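Local coordinates for probable histone-lysine N-methyltransferase, H3 lysine-9 specific SUVH9 (Arabidopsis thaliana, PDB 4NJ5), which takes part in gene silencing and may bind methylated DNA and recruit RNA polymerase V to chromatin, without binding S-adenosyl-L-methionine or showing methyltransferase activity, at residues A[8-13]-A[464-469]; A[15-20]-A[418-423]. All coordinates share one frame; numbering follows the deposited sequence.

How the contacts relate
Both contacts tie the N-terminal helix 8-35 to the SET domain, and their centres lie about 9 Å apart. Contact 1 (8-13 with 464-469) is a surface contact of 88 Å² carried by a single ion pair. Contact 2 (15-20 with 418-423), further along the helix, buries 261 Å² and is partly buried: a cation-pi pair and a hydrogen bond to a backbone carbonyl stand inside, with a lysine-aspartate pair at its margin. On the SET side the two loops meet directly. D466 OD1 forms a salt bridge with R420 NH2 at 3.0 Å, and P467 O probably accepts a hydrogen bond from W421 NE1 at 2.8 Å.

Contact 1: residues A[8-13]-A[464-469]; sequences SERQFR and STDPNV
R10 and D466 form a surface salt bridge between the first turn of helix 8-35 and a SET-domain loop that runs from strand 462-463 to strand 469-475. The backbones stay well apart: the CA atoms of R10 and D466 are 11.4 Å from each other, and the side chains, coming from opposite directions, span that distance. R10 extends its CG anti to the backbone N (chi1 163°) and bends at chi2, which carries the guanidinium out from the helix toward the loop. NH2 of R10 donates to OD1 of D466 at 2.8 Å, on the syn side of the carboxylate, while this oxygen lies tilted from the guanidinium plane. OD2 of D466 lies in that plane at its edge, yet the bonds it receives are weak, from NH1 of R10 at 2.9 Å and from NH2 of R10 at 3.0 Å. The pairing thus uses both terminal nitrogens and both oxygens, but the two flat groups are turned 74° against each other, far from the coplanar form. The loop is shaped locally by an ST turn, in which OG of S464 accepts from the backbone N of D466 at 3.0 Å. An alanine in place of D466 is likely to leave the R10 guanidinium without its anionic mate and free to swing, and to deprive R420 of the same carboxylate. Around this bridge, R13 on the same helix pairs with D82, and N468 fastens the loop to the chain near strand 501-502 through S501 and E499, just ahead of strand 469-475.

Contact 2: residues A[15-20]-A[418-423]; sequences HVRKTR and SARWED
R17 of helix 8-35 makes a cation-pi contact with W421, in a loop of the SET domain between helix 397-405 and strand 448-450. CZ of R17 stands 4.5 Å from the centroid of the six-membered ring and only 10° off its normal. The guanidinium is nevertheless upright, its plane 84° from the indole, with NH1 over the face, offset toward the rim near CE3 of W421. The methylenes add apolar packing, with CD of R17 3.4 Å from CH2 of W421.

Hydrogen bonding fixes the same guanidinium. NH1 of R17 donates to the backbone O of R420 at 3.1 Å, arriving from above the carbonyl plane, and NH2 adds a weak bond to that oxygen. E14, one turn back, forms a salt bridge with NH2 of R17.

R420 lays its aliphatic CD over the R17 guanidinium. The like charges come close, NE of R17 lying 3.7 Å from NH2 of R420, but the carboxylates of E14, bridged to R17, and D466, bridged to R420, probably offset them.

At the margin, K18 bends at chi2 and chi4 to reach D423 in a long salt bridge, 3.6 Å from NZ of K18 to OD2 of D423. The hydrogen-bonded path between them runs through a water, which accepts from NZ of K18 and donates to OD2 of D423.

Contact 1: residues A[8-13]-A[464-469]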
loop_
_atom_site.group_PDB
_atom_site.type_symbol
_atom_site.label_atom_id
_atom_site.label_comp_id
_atom_site.label_asym_id
_atom_site.label_seq_id
_atom_site.Cartn_x
_atom_site.Cartn_y
_atom_site.Cartn_z
ATOM N N SER A 8 23.121 -3.283 -6.903
ATOM C CA SER A 8 22.920 -4.163 -5.762
ATOM C C SER A 8 21.866 -3.550 -4.851
ATOM O O SER A 8 21.147 -4.256 -4.151
ATOM C CB SER A 8 24.230 -4.389 -5.009
ATOM O OG SER A 8 25.163 -5.073 -5.825
ATOM N N GLU A 9 21.777 -2.223 -4.878
ATOM C CA GLU A 9 20.723 -1.499 -4.177
ATOM C C GLU A 9 19.369 -1.946 -4.719
ATOM O O GLU A 9 18.440 -2.231 -3.962
ATOM C CB GLU A 9 20.909 0.009 -4.374
ATOM C CG GLU A 9 20.408 0.853 -3.217
ATOM C CD GLU A 9 21.060 0.466 -1.906
ATOM O OE1 GLU A 9 22.299 0.313 -1.881
ATOM O OE2 GLU A 9 20.333 0.306 -0.902
ATOM N N ARG A 10 19.287 -2.010 -6.045
ATOM C CA ARG A 10 18.101 -2.477 -6.753
ATOM C C ARG A 10 17.790 -3.921 -6.386
ATOM O O ARG A 10 16.627 -4.294 -6.219
ATOM C CB ARG A 10 18.331 -2.361 -8.266
ATOM C CG ARG A 10 17.377 -3.161 -9.133
ATOM C CD ARG A 10 16.106 -2.384 -9.446
ATOM N NE ARG A 10 15.352 -2.990 -10.542
ATOM C CZ ARG A 10 14.317 -2.415 -11.144
ATOM N NH1 ARG A 10 13.906 -1.214 -10.761
ATOM N NH2 ARG A 10 13.693 -3.040 -12.134
ATOM N N GLN A 11 18.834 -4.733 -6.256
ATOM C CA GLN A 11 18.671 -6.123 -5.844
ATOM C C GLN A 11 18.081 -6.241 -4.440
ATOM O O GLN A 11 17.183 -7.049 -4.199
ATOM C CB GLN A 11 20.007 -6.863 -5.960
ATOM C CG GLN A 11 20.494 -6.970 -7.397
ATOM C CD GLN A 11 21.879 -7.576 -7.534
ATOM O OE1 GLN A 11 22.839 -7.125 -6.910
ATOM N NE2 GLN A 11 21.984 -8.607 -8.363
ATOM N N PHE A 12 18.589 -5.426 -3.525
ATOM C CA PHE A 12 18.050 -5.342 -2.173
ATOM C C PHE A 12 16.574 -4.935 -2.185
ATOM O O PHE A 12 15.737 -5.538 -1.499
ATOM C CB PHE A 12 18.859 -4.342 -1.337
ATOM C CG PHE A 12 20.239 -4.818 -0.979
ATOM C CD1 PHE A 12 20.449 -6.108 -0.506
ATOM C CD2 PHE A 12 21.327 -3.968 -1.104
ATOM C CE1 PHE A 12 21.725 -6.536 -0.169
ATOM C CE2 PHE A 12 22.605 -4.396 -0.773
ATOM C CZ PHE A 12 22.802 -5.678 -0.304
ATOM N N ARG A 13 16.259 -3.908 -2.971
ATOM C CA ARG A 13 14.890 -3.402 -3.063
ATOM C C ARG A 13 13.952 -4.488 -3.588
ATOM O O ARG A 13 12.814 -4.629 -3.124
ATOM C CB ARG A 13 14.839 -2.154 -3.955
ATOM C CG ARG A 13 13.533 -1.382 -3.910
ATOM C CD ARG A 13 13.117 -1.036 -2.485
ATOM N NE ARG A 13 12.025 -0.063 -2.463
ATOM C CZ ARG A 13 11.358 0.303 -1.373
ATOM N NH1 ARG A 13 10.385 1.199 -1.466
ATOM N NH2 ARG A 13 11.659 -0.224 -0.190
ATOM N N SER A 464 5.627 3.317 -16.625
ATOM C CA SER A 464 6.850 2.848 -15.980
ATOM C C SER A 464 7.069 1.349 -16.159
ATOM O O SER A 464 6.124 0.562 -16.105
ATOM C CB SER A 464 6.829 3.175 -14.487
ATOM O OG SER A 464 7.993 2.684 -13.847
ATOM N N THR A 465 8.324 0.959 -16.358
ATOM C CA THR A 465 8.671 -0.455 -16.428
ATOM C C THR A 465 8.652 -1.087 -15.034
ATOM O O THR A 465 8.603 -2.308 -14.898
ATOM C CB THR A 465 10.036 -0.685 -17.116
ATOM O OG1 THR A 465 11.052 0.071 -16.448
ATOM C CG2 THR A 465 9.972 -0.248 -18.567
ATOM N N ASP A 466 8.677 -0.250 -14.000
ATOM C CA ASP A 466 8.516 -0.731 -12.630
ATOM C C ASP A 466 7.262 -0.157 -11.969
ATOM O O ASP A 466 7.349 0.694 -11.081
ATOM C CB ASP A 466 9.763 -0.428 -11.795
ATOM C CG ASP A 466 10.959 -1.263 -12.220
ATOM O OD1 ASP A 466 10.923 -2.496 -12.025
ATOM O OD2 ASP A 466 11.933 -0.690 -12.753
ATOM N N PRO A 467 6.085 -0.642 -12.392
ATOM C CA PRO A 467 4.810 -0.076 -11.942
ATOM C C PRO A 467 4.409 -0.528 -10.541
ATOM O O PRO A 467 4.754 -1.633 -10.121
ATOM C CB PRO A 467 3.818 -0.626 -12.969
ATOM C CG PRO A 467 4.388 -1.950 -13.340
ATOM C CD PRO A 467 5.888 -1.800 -13.285
ATOM N N ASN A 468 3.687 0.330 -9.829
ATOM C CA ASN A 468 3.114 -0.034 -8.538
ATOM C C ASN A 468 1.611 -0.285 -8.635
ATOM O O ASN A 468 0.925 -0.418 -7.621
ATOM C CB ASN A 468 3.417 1.031 -7.474
ATOM C CG ASN A 468 3.006 2.433 -7.903
ATOM O OD1 ASN A 468 2.370 2.624 -8.941
ATOM N ND2 ASN A 468 3.369 3.425 -7.092
ATOM N N VAL A 469 1.109 -0.342 -9.865
ATOM C CA VAL A 469 -0.308 -0.584 -10.113
ATOM C C VAL A 469 -0.497 -1.662 -11.176
ATOM O O VAL A 469 0.087 -1.587 -12.257
ATOM C CB VAL A 469 -1.030 0.697 -10.579
ATOM C CG1 VAL A 469 -2.489 0.398 -10.895
ATOM C CG2 VAL A 469 -0.920 1.791 -9.523
#

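Contact 2: residues A[15-20]-A[418-423]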
loop_
_atom_site.group_PDB
_atom_site.type_symbol
_atom_site.label_atom_id
_atom_site.label_comp_id
_atom_site.label_asym_id
_atom_site.label_seq_id
_atom_site.Cartn_x
_atom_site.Cartn_y
_atom_site.Cartn_z
ATOM N N HIS A 15 14.474 -7.844 -3.329
ATOM C CA HIS A 15 14.308 -8.817 -2.251
ATOM C C HIS A 15 13.233 -8.366 -1.262
ATOM O O HIS A 15 12.352 -9.152 -0.891
ATOM C CB HIS A 15 15.621 -9.092 -1.510
ATOM C CG HIS A 15 15.453 -9.989 -0.322
ATOM N ND1 HIS A 15 15.244 -11.345 -0.437
ATOM C CD2 HIS A 15 15.434 -9.716 1.005
ATOM C CE1 HIS A 15 15.116 -11.875 0.768
ATOM N NE2 HIS A 15 15.228 -10.908 1.659
ATOM N N VAL A 16 13.303 -7.103 -0.845
ATOM C CA VAL A 16 12.298 -6.558 0.072
ATOM C C VAL A 16 10.895 -6.628 -0.529
ATOM O O VAL A 16 9.927 -6.965 0.161
ATOM C CB VAL A 16 12.612 -5.099 0.473
ATOM C CG1 VAL A 16 11.396 -4.437 1.106
ATOM C CG2 VAL A 16 13.797 -5.053 1.414
ATOM N N ARG A 17 10.795 -6.316 -1.818
ATOM C CA ARG A 17 9.519 -6.384 -2.523
ATOM C C ARG A 17 8.907 -7.787 -2.413
ATOM O O ARG A 17 7.757 -7.951 -1.973
ATOM C CB ARG A 17 9.713 -5.989 -3.989
ATOM C CG ARG A 17 8.429 -5.750 -4.754
ATOM C CD ARG A 17 8.709 -5.164 -6.134
ATOM N NE ARG A 17 9.321 -6.126 -7.048
ATOM C CZ ARG A 17 8.635 -7.003 -7.774
ATOM N NH1 ARG A 17 7.313 -7.045 -7.685
ATOM N NH2 ARG A 17 9.268 -7.841 -8.584
ATOM N N LYS A 18 9.691 -8.794 -2.788
ATOM C CA LYS A 18 9.246 -10.185 -2.689
ATOM C C LYS A 18 8.858 -10.578 -1.257
ATOM O O LYS A 18 7.858 -11.279 -1.033
ATOM C CB LYS A 18 10.326 -11.135 -3.215
ATOM C CG LYS A 18 10.514 -11.098 -4.725
ATOM C CD LYS A 18 9.302 -11.673 -5.438
ATOM C CE LYS A 18 9.445 -11.578 -6.951
ATOM N NZ LYS A 18 10.617 -12.348 -7.460
ATOM N N THR A 19 9.647 -10.121 -0.290
ATOM C CA THR A 19 9.370 -10.442 1.102
ATOM C C THR A 19 8.017 -9.887 1.525
ATOM O O THR A 19 7.219 -10.586 2.155
ATOM C CB THR A 19 10.457 -9.903 2.055
ATOM O OG1 THR A 19 11.740 -10.404 1.659
ATOM C CG2 THR A 19 10.164 -10.341 3.484
ATOM N N ARG A 20 7.754 -8.633 1.174
ATOM C CA ARG A 20 6.496 -8.005 1.554
ATOM C C ARG A 20 5.309 -8.680 0.872
ATOM O O ARG A 20 4.244 -8.856 1.482
ATOM C CB ARG A 20 6.524 -6.498 1.283
ATOM C CG ARG A 20 7.542 -5.753 2.147
ATOM C CD ARG A 20 7.227 -4.268 2.267
ATOM N NE ARG A 20 6.006 -4.021 3.032
ATOM C CZ ARG A 20 5.613 -2.819 3.444
ATOM N NH1 ARG A 20 6.351 -1.749 3.174
ATOM N NH2 ARG A 20 4.489 -2.685 4.133
ATOM N N SER A 418 1.253 -6.631 -15.951
ATOM C CA SER A 418 1.240 -6.758 -14.505
ATOM C C SER A 418 2.194 -7.871 -14.091
ATOM O O SER A 418 2.151 -8.351 -12.958
ATOM C CB SER A 418 -0.177 -7.072 -14.019
ATOM O OG SER A 418 -1.076 -6.032 -14.358
ATOM N N ALA A 419 3.056 -8.272 -15.020
ATOM C CA ALA A 419 3.887 -9.460 -14.848
ATOM C C ALA A 419 4.889 -9.324 -13.708
ATOM O O ALA A 419 5.364 -10.325 -13.169
ATOM C CB ALA A 419 4.598 -9.808 -16.150
ATOM N N ARG A 420 5.203 -8.086 -13.344
ATOM C CA ARG A 420 6.120 -7.823 -12.238
ATOM C C ARG A 420 5.587 -8.369 -10.912
ATOM O O ARG A 420 6.356 -8.776 -10.039
ATOM C CB ARG A 420 6.405 -6.320 -12.127
ATOM C CG ARG A 420 6.871 -5.872 -10.752
ATOM C CD ARG A 420 8.039 -4.909 -10.836
ATOM N NE ARG A 420 7.716 -3.611 -10.255
ATOM C CZ ARG A 420 8.570 -2.878 -9.551
ATOM N NH1 ARG A 420 8.192 -1.706 -9.061
ATOM N NH2 ARG A 420 9.802 -3.315 -9.334
ATOM N N TRP A 421 4.266 -8.396 -10.773
ATOM C CA TRP A 421 3.648 -8.768 -9.510
ATOM C C TRP A 421 2.869 -10.075 -9.602
ATOM O O TRP A 421 1.899 -10.272 -8.873
ATOM C CB TRP A 421 2.725 -7.644 -9.037
ATOM C CG TRP A 421 3.383 -6.308 -9.027
ATOM C CD1 TRP A 421 3.454 -5.423 -10.063
ATOM C CD2 TRP A 421 4.082 -5.703 -7.934
ATOM N NE1 TRP A 421 4.144 -4.300 -9.678
ATOM C CE2 TRP A 421 4.543 -4.446 -8.374
ATOM C CE3 TRP A 421 4.357 -6.098 -6.619
ATOM C CZ2 TRP A 421 5.263 -3.582 -7.554
ATOM C CZ3 TRP A 421 5.073 -5.241 -5.807
ATOM C CH2 TRP A 421 5.517 -3.998 -6.275
ATOM N N GLU A 422 3.292 -10.972 -10.484
ATOM C CA GLU A 422 2.578 -12.235 -10.649
ATOM C C GLU A 422 2.736 -13.192 -9.466
ATOM O O GLU A 422 1.970 -14.141 -9.322
ATOM C CB GLU A 422 2.932 -12.901 -11.986
ATOM C CG GLU A 422 2.256 -12.238 -13.181
ATOM C CD GLU A 422 2.577 -12.904 -14.504
ATOM O OE1 GLU A 422 3.295 -13.923 -14.505
ATOM O OE2 GLU A 422 2.110 -12.405 -15.550
ATOM N N ASP A 423 3.727 -12.929 -8.620
ATOM C CA ASP A 423 3.945 -13.742 -7.425
ATOM C C ASP A 423 3.020 -13.344 -6.275
ATOM O O ASP A 423 3.099 -13.898 -5.182
ATOM C CB ASP A 423 5.405 -13.668 -6.973
ATOM C CG ASP A 423 6.340 -14.381 -7.925
ATOM O OD1 ASP A 423 5.860 -15.221 -8.724
ATOM O OD2 ASP A 423 7.559 -14.116 -7.868
HETATM O O HOH W 1 9.638 -13.968 -9.307
#